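3-phytase (Klebsiella pneumoniae, PDB 2WNH) probably releases phosphate from phytate (inositol hexakisphosphate) by hydrolysis, starting at the 3-position, as a member of the histidine acid phosphatase family. Local coordinates at residues 37-46 with 206-214; 314-324 with 336-344. The protein carries 3 engineered substitutions. All coordinates share one frame; numbering follows the deposited sequence.

Interaction 1: 37-46 with 206-214; sequences AIEAATGRPW and VMANMVETL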
loop_
_atom_site.group_PDB
_atom_site.type_symbol
_atom_site.label_atom_id
_atom_site.label_comp_id
_atom_site.label_asym_id
_atom_site.label_seq_id
_atom_site.Cartn_x
_atom_site.Cartn_y
_atom_site.Cartn_z
ATOM N N ALA B 37 -45.745 -14.171 -3.771
ATOM C CA ALA B 37 -46.177 -15.196 -2.827
ATOM C C ALA B 37 -46.270 -14.691 -1.396
ATOM O O ALA B 37 -47.260 -14.950 -0.714
ATOM C CB ALA B 37 -45.258 -16.415 -2.895
ATOM N N ILE B 38 -45.230 -13.997 -0.929
ATOM C CA ILE B 38 -45.178 -13.590 0.464
ATOM C C ILE B 38 -46.146 -12.440 0.738
ATOM O O ILE B 38 -46.711 -12.362 1.814
ATOM C CB ILE B 38 -43.720 -13.284 0.958
ATOM C CG1 ILE B 38 -43.124 -12.036 0.277
ATOM C CG2 ILE B 38 -42.832 -14.542 0.786
ATOM C CD1 ILE B 38 -41.691 -11.696 0.760
ATOM N N GLU B 39 -46.334 -11.566 -0.246
ATOM C CA GLU B 39 -47.278 -10.464 -0.086
ATOM C C GLU B 39 -48.710 -10.989 -0.089
ATOM O O GLU B 39 -49.542 -10.500 0.679
ATOM C CB GLU B 39 -47.051 -9.388 -1.143
ATOM C CG GLU B 39 -45.787 -8.586 -0.844
ATOM C CD GLU B 39 -45.533 -7.440 -1.806
ATOM O OE1 GLU B 39 -46.174 -7.357 -2.886
ATOM O OE2 GLU B 39 -44.646 -6.626 -1.486
ATOM N N ALA B 40 -48.980 -12.006 -0.905
ATOM C CA ALA B 40 -50.299 -12.663 -0.897
ATOM C C ALA B 40 -50.526 -13.411 0.407
ATOM O O ALA B 40 -51.599 -13.299 1.012
ATOM C CB ALA B 40 -50.455 -13.613 -2.103
ATOM N N ALA B 41 -49.509 -14.149 0.854
ATOM C CA ALA B 41 -49.562 -14.929 2.098
ATOM C C ALA B 41 -49.907 -14.126 3.349
ATOM O O ALA B 41 -50.529 -14.651 4.283
ATOM C CB ALA B 41 -48.239 -15.657 2.317
ATOM N N THR B 42 -49.469 -12.871 3.393
ATOM C CA THR B 42 -49.602 -12.054 4.606
ATOM C C THR B 42 -50.568 -10.894 4.413
ATOM O O THR B 42 -50.803 -10.121 5.336
ATOM C CB THR B 42 -48.230 -11.487 5.060
ATOM O OG1 THR B 42 -47.650 -10.746 3.974
ATOM C CG2 THR B 42 -47.303 -12.606 5.470
ATOM N N GLY B 43 -51.105 -10.779 3.202
ATOM C CA GLY B 43 -52.070 -9.747 2.852
ATOM C C GLY B 43 -51.546 -8.330 2.989
ATOM O O GLY B 43 -52.311 -7.407 3.261
ATOM N N ARG B 44 -50.237 -8.143 2.813
ATOM C CA ARG B 44 -49.680 -6.786 2.869
ATOM C C ARG B 44 -48.385 -6.674 2.050
ATOM O O ARG B 44 -47.769 -7.692 1.734
ATOM C CB ARG B 44 -49.473 -6.338 4.329
ATOM C CG ARG B 44 -48.096 -6.545 4.883
ATOM C CD ARG B 44 -47.958 -7.906 5.463
ATOM N NE ARG B 44 -47.695 -8.009 6.900
ATOM C CZ ARG B 44 -47.509 -7.029 7.795
ATOM N NH1 ARG B 44 -47.559 -5.755 7.470
ATOM N NH2 ARG B 44 -47.257 -7.359 9.060
ATOM N N PRO B 45 -47.987 -5.442 1.689
ATOM C CA PRO B 45 -46.723 -5.256 0.979
ATOM C C PRO B 45 -45.530 -5.415 1.909
ATOM O O PRO B 45 -45.606 -5.070 3.100
ATOM C CB PRO B 45 -46.808 -3.811 0.489
ATOM C CG PRO B 45 -47.661 -3.131 1.539
ATOM C CD PRO B 45 -48.689 -4.158 1.909
ATOM N N TRP B 46 -44.441 -5.950 1.355
ATOM C CA TRP B 46 -43.183 -6.080 2.063
ATOM C C TRP B 46 -42.230 -5.022 1.510
ATOM O O TRP B 46 -42.438 -4.492 0.408
ATOM C CB TRP B 46 -42.589 -7.467 1.843
ATOM C CG TRP B 46 -43.233 -8.540 2.640
ATOM C CD1 TRP B 46 -44.580 -8.814 2.726
ATOM C CD2 TRP B 46 -42.572 -9.536 3.429
ATOM N NE1 TRP B 46 -44.788 -9.899 3.549
ATOM C CE2 TRP B 46 -43.579 -10.363 3.993
ATOM C CE3 TRP B 46 -41.231 -9.803 3.735
ATOM C CZ2 TRP B 46 -43.281 -11.447 4.828
ATOM C CZ3 TRP B 46 -40.933 -10.885 4.577
ATOM C CH2 TRP B 46 -41.952 -11.695 5.109
ATOM N N VAL B 206 -44.243 -21.465 1.025
ATOM C CA VAL B 206 -44.314 -20.006 1.113
ATOM C C VAL B 206 -43.752 -19.517 2.453
ATOM O O VAL B 206 -43.064 -18.506 2.495
ATOM C CB VAL B 206 -45.725 -19.454 0.814
ATOM C CG1 VAL B 206 -45.737 -17.918 0.898
ATOM C CG2 VAL B 206 -46.165 -19.879 -0.593
ATOM N N MET B 207 -44.005 -20.252 3.536
ATOM C CA MET B 207 -43.363 -19.926 4.810
ATOM C C MET B 207 -41.844 -19.917 4.686
ATOM O O MET B 207 -41.176 -19.038 5.239
ATOM C CB MET B 207 -43.790 -20.878 5.918
ATOM C CG MET B 207 -45.164 -20.523 6.485
ATOM S SD MET B 207 -45.640 -21.644 7.797
ATOM C CE MET B 207 -47.006 -22.493 7.022
ATOM N N ALA B 208 -41.317 -20.895 3.959
ATOM C CA ALA B 208 -39.871 -20.965 3.699
ATOM C C ALA B 208 -39.385 -19.743 2.905
ATOM O O ALA B 208 -38.307 -19.212 3.217
ATOM C CB ALA B 208 -39.525 -22.276 2.968
ATOM N N ASN B 209 -40.160 -19.303 1.910
ATOM C CA ASN B 209 -39.891 -18.057 1.179
ATOM C C ASN B 209 -39.825 -16.867 2.145
ATOM O O ASN B 209 -38.997 -15.965 1.986
ATOM C CB ASN B 209 -41.007 -17.718 0.161
ATOM C CG ASN B 209 -41.059 -18.642 -1.046
ATOM O OD1 ASN B 209 -42.125 -18.769 -1.681
ATOM N ND2 ASN B 209 -39.931 -19.263 -1.399
ATOM N N MET B 210 -40.743 -16.838 3.117
ATOM C CA MET B 210 -40.777 -15.745 4.093
ATOM C C MET B 210 -39.530 -15.739 4.981
ATOM O O MET B 210 -38.920 -14.697 5.179
ATOM C CB MET B 210 -42.050 -15.819 4.949
ATOM C CG MET B 210 -43.301 -15.444 4.194
ATOM S SD MET B 210 -44.739 -15.622 5.297
ATOM C CE MET B 210 -45.252 -17.252 4.889
ATOM N N VAL B 211 -39.171 -16.905 5.518
ATOM C CA VAL B 211 -37.992 -17.060 6.375
ATOM C C VAL B 211 -36.690 -16.702 5.638
ATOM O O VAL B 211 -35.858 -15.994 6.186
ATOM C CB VAL B 211 -37.931 -18.475 6.977
ATOM C CG1 VAL B 211 -36.569 -18.755 7.642
ATOM C CG2 VAL B 211 -39.077 -18.649 7.980
ATOM N N GLU B 212 -36.531 -17.168 4.404
ATOM C CA GLU B 212 -35.367 -16.746 3.585
ATOM C C GLU B 212 -35.309 -15.222 3.421
ATOM O O GLU B 212 -34.242 -14.620 3.587
ATOM C CB GLU B 212 -35.383 -17.426 2.223
ATOM C CG GLU B 212 -34.118 -17.149 1.360
ATOM C CD GLU B 212 -32.828 -17.756 1.924
ATOM O OE1 GLU B 212 -32.865 -18.832 2.569
ATOM O OE2 GLU B 212 -31.748 -17.156 1.685
ATOM N N THR B 213 -36.447 -14.610 3.104
ATOM C CA THR B 213 -36.509 -13.145 2.947
ATOM C C THR B 213 -36.092 -12.407 4.237
ATOM O O THR B 213 -35.346 -11.411 4.183
ATOM C CB THR B 213 -37.915 -12.693 2.486
ATOM O OG1 THR B 213 -38.265 -13.378 1.270
ATOM C CG2 THR B 213 -37.963 -11.176 2.266
ATOM N N LEU B 214 -36.574 -12.889 5.379
ATOM C CA LEU B 214 -36.194 -12.295 6.663
ATOM C C LEU B 214 -34.707 -12.501 6.937
ATOM O O LEU B 214 -34.023 -11.569 7.361
ATOM C CB LEU B 214 -37.067 -12.845 7.799
ATOM C CG LEU B 214 -38.562 -12.519 7.643
ATOM C CD1 LEU B 214 -39.329 -13.262 8.717
ATOM C CD2 LEU B 214 -38.859 -11.025 7.734
#
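Ile38 enters the groove of helix 206-214 as a knob into a hole formed by Val206, Asn209, Met210 and Thr213. Its two branches divide the work. Ile38 CG2 lies 3.6 Å from Met210 CG and also touches the CB of Asn209, while CG1, placed between the backbone N and the carbonyl carbon (chi1 67°), carries Ile38 CD1 to Thr213, which it meets tip to tip, 3.9 Å from Thr213 OG1. That same methyl lies over one face of the Trp46 indole, toward its rim. After the helix, where Gly43 with its positive phi closes a Schellman motif, Trp46 turns back against the second helix: Trp46 CZ3 is 3.8 Å from both Thr213 CG2 and Leu214 CD2. A straight bond from Trp46 NE1 to Thr42 OG1 (3.0 Å, 167°) lies in the ring plane and fixes the indole's rotation, and Thr42 OG1 in turn donates to Ile38 O. Val175 of helix 165-175 touches Thr42 and Trp46, and Ile184 lies against Ala41 and Met210. Toward the partly exposed side the fit is looser: Ala37 CB stays 4.1 Å from Val206 CG1, although Ala41 CB comes within 3.7 Å of Val206 CG1. The short helical axes approach to 9.5 Å and cross at -110°. The hydrogen bonds of Thr42, Trp46 and Thr213 stay within their own segments; what crosses is apolar packing and shape.

Interaction 2: 314-324 with 336-344; sequences NIPPGSSLVLE and LRVYFQAQG
Tyr339 and its partners Val322 and Glu324 show how a beta hairpin can join backbone pairing to a polar side-chain network. Strands 320-324 and 336-342 run antiparallel, with Ser320-Gln341, Val322-Tyr339 and Glu324-Arg337 as hydrogen-bonded pairs. From CB, the tyrosine places CG between its backbone N and carbonyl carbon (chi1 59°), and the ring lies alongside Val322. One face receives Val322 CB, a CH-pi contact 3.8 Å from the Tyr339 ring centroid; Arg337 NH2 lies above the opposite face, toward the rim. Tyr339 CE1 passes 3.5 Å from Glu324 OE2. At the tip, Tyr339 OH donates to Glu324 OE2 over 2.7 Å, from above the carboxylate plane. Glu324 OE1 takes a salt bridge from Arg337 NH1 (3.0 Å) on its syn side, while Arg337 NE is held by a salt bridge to Glu364. With Tyr75 OH also bonded to OE2 and Trp326 NE1 to OE1, the surroundings probably favour the ionised acid. Ser320, Val322 and Glu324 share this face of the sheet, whereas Phe340 projects from the other, its ring edge meeting Pro316 CD 3.9 Å from Phe340 CZ. A type II turn, Pro316 to Ser319, leads into the first strand. Strand 14-24 pairs with that strand's other edge, helix 58-77 lies against Val322 and Tyr339 through Tyr75, and helix 291-301 packs on Leu321 and Val338 across the sheet.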
loop_
_atom_site.group_PDB
_atom_site.type_symbol
_atom_site.label_atom_id
_atom_site.label_comp_id
_atom_site.label_asym_id
_atom_site.label_seq_id
_atom_site.Cartn_x
_atom_site.Cartn_y
_atom_site.Cartn_z
ATOM N N ASN B 314 -28.482 -25.422 6.433
ATOM C CA ASN B 314 -28.723 -24.060 5.942
ATOM C C ASN B 314 -27.577 -23.619 5.022
ATOM O O ASN B 314 -26.409 -23.911 5.306
ATOM C CB ASN B 314 -28.875 -23.064 7.098
ATOM C CG ASN B 314 -29.262 -21.692 6.626
ATOM O OD1 ASN B 314 -28.410 -20.888 6.236
ATOM N ND2 ASN B 314 -30.554 -21.402 6.658
ATOM N N ILE B 315 -27.931 -22.963 3.919
ATOM C CA ILE B 315 -26.962 -22.450 2.943
ATOM C C ILE B 315 -27.061 -20.900 2.863
ATOM O O ILE B 315 -27.893 -20.353 2.125
ATOM C CB ILE B 315 -27.210 -23.109 1.531
ATOM C CG1 ILE B 315 -27.171 -24.643 1.608
ATOM C CG2 ILE B 315 -26.220 -22.572 0.464
ATOM C CD1 ILE B 315 -28.077 -25.322 0.525
ATOM N N PRO B 316 -26.242 -20.181 3.659
ATOM C CA PRO B 316 -26.259 -18.717 3.671
ATOM C C PRO B 316 -25.780 -18.055 2.388
ATOM O O PRO B 316 -25.064 -18.666 1.582
ATOM C CB PRO B 316 -25.302 -18.372 4.829
ATOM C CG PRO B 316 -25.336 -19.593 5.722
ATOM C CD PRO B 316 -25.335 -20.711 4.692
ATOM N N PRO B 317 -26.173 -16.795 2.169
ATOM C CA PRO B 317 -25.648 -16.088 0.985
ATOM C C PRO B 317 -24.118 -16.018 1.003
ATOM O O PRO B 317 -23.509 -15.795 2.076
ATOM C CB PRO B 317 -26.249 -14.679 1.128
ATOM C CG PRO B 317 -26.623 -14.581 2.603
ATOM C CD PRO B 317 -27.091 -15.961 2.958
ATOM N N GLY B 318 -23.518 -16.218 -0.165
ATOM C CA GLY B 318 -22.072 -16.230 -0.330
ATOM C C GLY B 318 -21.360 -17.389 0.366
ATOM O O GLY B 318 -20.138 -17.386 0.461
ATOM N N SER B 319 -22.106 -18.387 0.845
ATOM C CA SER B 319 -21.496 -19.578 1.430
ATOM C C SER B 319 -21.011 -20.493 0.294
ATOM O O SER B 319 -21.408 -20.304 -0.859
ATOM C CB SER B 319 -22.516 -20.318 2.297
ATOM O OG SER B 319 -23.555 -20.869 1.488
ATOM N N SER B 320 -20.139 -21.452 0.596
ATOM C CA SER B 320 -19.669 -22.352 -0.463
ATOM C C SER B 320 -19.299 -23.739 0.034
ATOM O O SER B 320 -18.974 -23.917 1.200
ATOM C CB SER B 320 -18.506 -21.743 -1.244
ATOM O OG SER B 320 -17.338 -21.692 -0.458
ATOM N N LEU B 321 -19.388 -24.692 -0.900
ATOM C CA LEU B 321 -18.944 -26.064 -0.740
ATOM C C LEU B 321 -17.593 -26.153 -1.454
ATOM O O LEU B 321 -17.457 -25.734 -2.611
ATOM C CB LEU B 321 -19.974 -26.984 -1.417
ATOM C CG LEU B 321 -19.816 -28.483 -1.255
ATOM C CD1 LEU B 321 -19.790 -28.886 0.223
ATOM C CD2 LEU B 321 -21.021 -29.125 -1.964
ATOM N N VAL B 322 -16.595 -26.694 -0.766
ATOM C CA VAL B 322 -15.249 -26.753 -1.324
ATOM C C VAL B 322 -14.705 -28.172 -1.334
ATOM O O VAL B 322 -14.783 -28.873 -0.317
ATOM C CB VAL B 322 -14.255 -25.831 -0.561
ATOM C CG1 VAL B 322 -12.843 -25.946 -1.188
ATOM C CG2 VAL B 322 -14.737 -24.373 -0.551
ATOM N N LEU B 323 -14.077 -28.548 -2.457
ATOM C CA LEU B 323 -13.230 -29.749 -2.515
ATOM C C LEU B 323 -11.783 -29.299 -2.754
ATOM O O LEU B 323 -11.525 -28.517 -3.672
ATOM C CB LEU B 323 -13.637 -30.630 -3.691
ATOM C CG LEU B 323 -15.120 -30.964 -3.849
ATOM C CD1 LEU B 323 -15.333 -31.760 -5.158
ATOM C CD2 LEU B 323 -15.637 -31.717 -2.645
ATOM N N GLU B 324 -10.865 -29.814 -1.948
ATOM C CA GLU B 324 -9.432 -29.544 -2.112
ATOM C C GLU B 324 -8.639 -30.838 -2.287
ATOM O O GLU B 324 -8.752 -31.739 -1.465
ATOM C CB GLU B 324 -8.882 -28.817 -0.869
ATOM C CG GLU B 324 -9.326 -27.341 -0.741
ATOM C CD GLU B 324 -8.959 -26.709 0.613
ATOM O OE1 GLU B 324 -8.446 -27.413 1.527
ATOM O OE2 GLU B 324 -9.203 -25.492 0.788
ATOM N N LEU B 336 -8.177 -35.874 -0.239
ATOM C CA LEU B 336 -9.228 -34.915 -0.503
ATOM C C LEU B 336 -9.694 -34.316 0.824
ATOM O O LEU B 336 -9.782 -35.020 1.825
ATOM C CB LEU B 336 -10.382 -35.618 -1.222
ATOM C CG LEU B 336 -11.508 -34.741 -1.751
ATOM C CD1 LEU B 336 -11.010 -33.892 -2.914
ATOM C CD2 LEU B 336 -12.710 -35.596 -2.166
ATOM N N ARG B 337 -9.939 -33.005 0.821
ATOM C CA ARG B 337 -10.612 -32.313 1.918
ATOM C C ARG B 337 -11.915 -31.752 1.371
ATOM O O ARG B 337 -11.949 -31.208 0.259
ATOM C CB ARG B 337 -9.715 -31.184 2.438
ATOM C CG ARG B 337 -10.340 -30.368 3.532
ATOM C CD ARG B 337 -9.338 -29.413 4.108
ATOM N NE ARG B 337 -9.946 -28.623 5.164
ATOM C CZ ARG B 337 -9.880 -27.302 5.237
ATOM N NH1 ARG B 337 -9.246 -26.604 4.296
ATOM N NH2 ARG B 337 -10.461 -26.683 6.257
ATOM N N VAL B 338 -13.001 -31.890 2.140
ATOM C CA VAL B 338 -14.325 -31.500 1.665
ATOM C C VAL B 338 -14.975 -30.720 2.795
ATOM O O VAL B 338 -15.030 -31.194 3.933
ATOM C CB VAL B 338 -15.184 -32.761 1.357
ATOM C CG1 VAL B 338 -16.570 -32.344 0.909
ATOM C CG2 VAL B 338 -14.511 -33.601 0.302
ATOM N N TYR B 339 -15.444 -29.501 2.517
ATOM C CA TYR B 339 -16.066 -28.734 3.599
ATOM C C TYR B 339 -17.093 -27.741 3.105
ATOM O O TYR B 339 -17.149 -27.434 1.909
ATOM C CB TYR B 339 -15.011 -28.032 4.478
ATOM C CG TYR B 339 -14.094 -27.075 3.764
ATOM C CD1 TYR B 339 -12.923 -27.528 3.175
ATOM C CD2 TYR B 339 -14.389 -25.710 3.707
ATOM C CE1 TYR B 339 -12.068 -26.653 2.532
ATOM C CE2 TYR B 339 -13.520 -24.806 3.067
ATOM C CZ TYR B 339 -12.373 -25.302 2.475
ATOM O OH TYR B 339 -11.458 -24.473 1.847
ATOM N N PHE B 340 -17.920 -27.267 4.033
ATOM C CA PHE B 340 -18.874 -26.230 3.751
ATOM C C PHE B 340 -18.528 -25.055 4.653
ATOM O O PHE B 340 -18.193 -25.248 5.825
ATOM C CB PHE B 340 -20.309 -26.690 4.040
ATOM C CG PHE B 340 -21.339 -25.623 3.766
ATOM C CD1 PHE B 340 -21.618 -25.216 2.458
ATOM C CD2 PHE B 340 -22.005 -24.994 4.816
ATOM C CE1 PHE B 340 -22.542 -24.205 2.189
ATOM C CE2 PHE B 340 -22.950 -23.980 4.543
ATOM C CZ PHE B 340 -23.211 -23.592 3.237
ATOM N N GLN B 341 -18.564 -23.854 4.089
ATOM C CA GLN B 341 -18.220 -22.653 4.850
ATOM C C GLN B 341 -19.226 -21.535 4.632
ATOM O O GLN B 341 -19.763 -21.396 3.529
ATOM C CB GLN B 341 -16.797 -22.178 4.480
ATOM C CG GLN B 341 -16.686 -21.620 3.064
ATOM C CD GLN B 341 -15.253 -21.272 2.689
ATOM O OE1 GLN B 341 -14.488 -20.794 3.521
ATOM N NE2 GLN B 341 -14.886 -21.531 1.440
ATOM N N ALA B 342 -19.426 -20.727 5.682
ATOM C CA ALA B 342 -20.304 -19.535 5.654
ATOM C C ALA B 342 -19.903 -18.519 6.710
ATOM O O ALA B 342 -19.179 -18.835 7.637
ATOM C CB ALA B 342 -21.763 -19.946 5.916
ATOM N N GLN B 343 -20.420 -17.310 6.587
ATOM C CA GLN B 343 -20.340 -16.376 7.702
ATOM C C GLN B 343 -21.613 -16.448 8.522
ATOM O O GLN B 343 -22.692 -16.702 7.979
ATOM C CB GLN B 343 -20.157 -14.955 7.193
ATOM C CG GLN B 343 -18.769 -14.708 6.622
ATOM C CD GLN B 343 -18.440 -13.220 6.590
ATOM O OE1 GLN B 343 -17.751 -12.681 7.491
ATOM N NE2 GLN B 343 -18.927 -12.547 5.572
ATOM N N GLY B 344 -21.481 -16.162 9.807
ATOM C CA GLY B 344 -22.647 -16.030 10.718
ATOM C C GLY B 344 -23.547 -14.832 10.412
ATOM O O GLY B 344 -23.174 -13.916 9.671
HETATM O O HOH W 1 -21.796 -16.910 4.087
#

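Both segments of interaction 1 precede those of interaction 2 along the chain, and the two centres lie 27 Å apart, with nearest atoms about 5 Å from each other but without touching. They illustrate two modes of assembly within the histidine phosphatase family region: a long-range pairing of helices 32-42 and 204-219, about 21 Å from the chain centre, and a local hairpin in the central mixed sheet, about 8 Å from it. Arginines bridge the gap. Arg24, at the end of strand 14-24, forms a salt bridge with Glu212 and bonds to Ile315 O; Arg215 similarly reaches Glu212 and Asn314. Helix 204-219 is thereby linked to the loop that leads into strand 320-328.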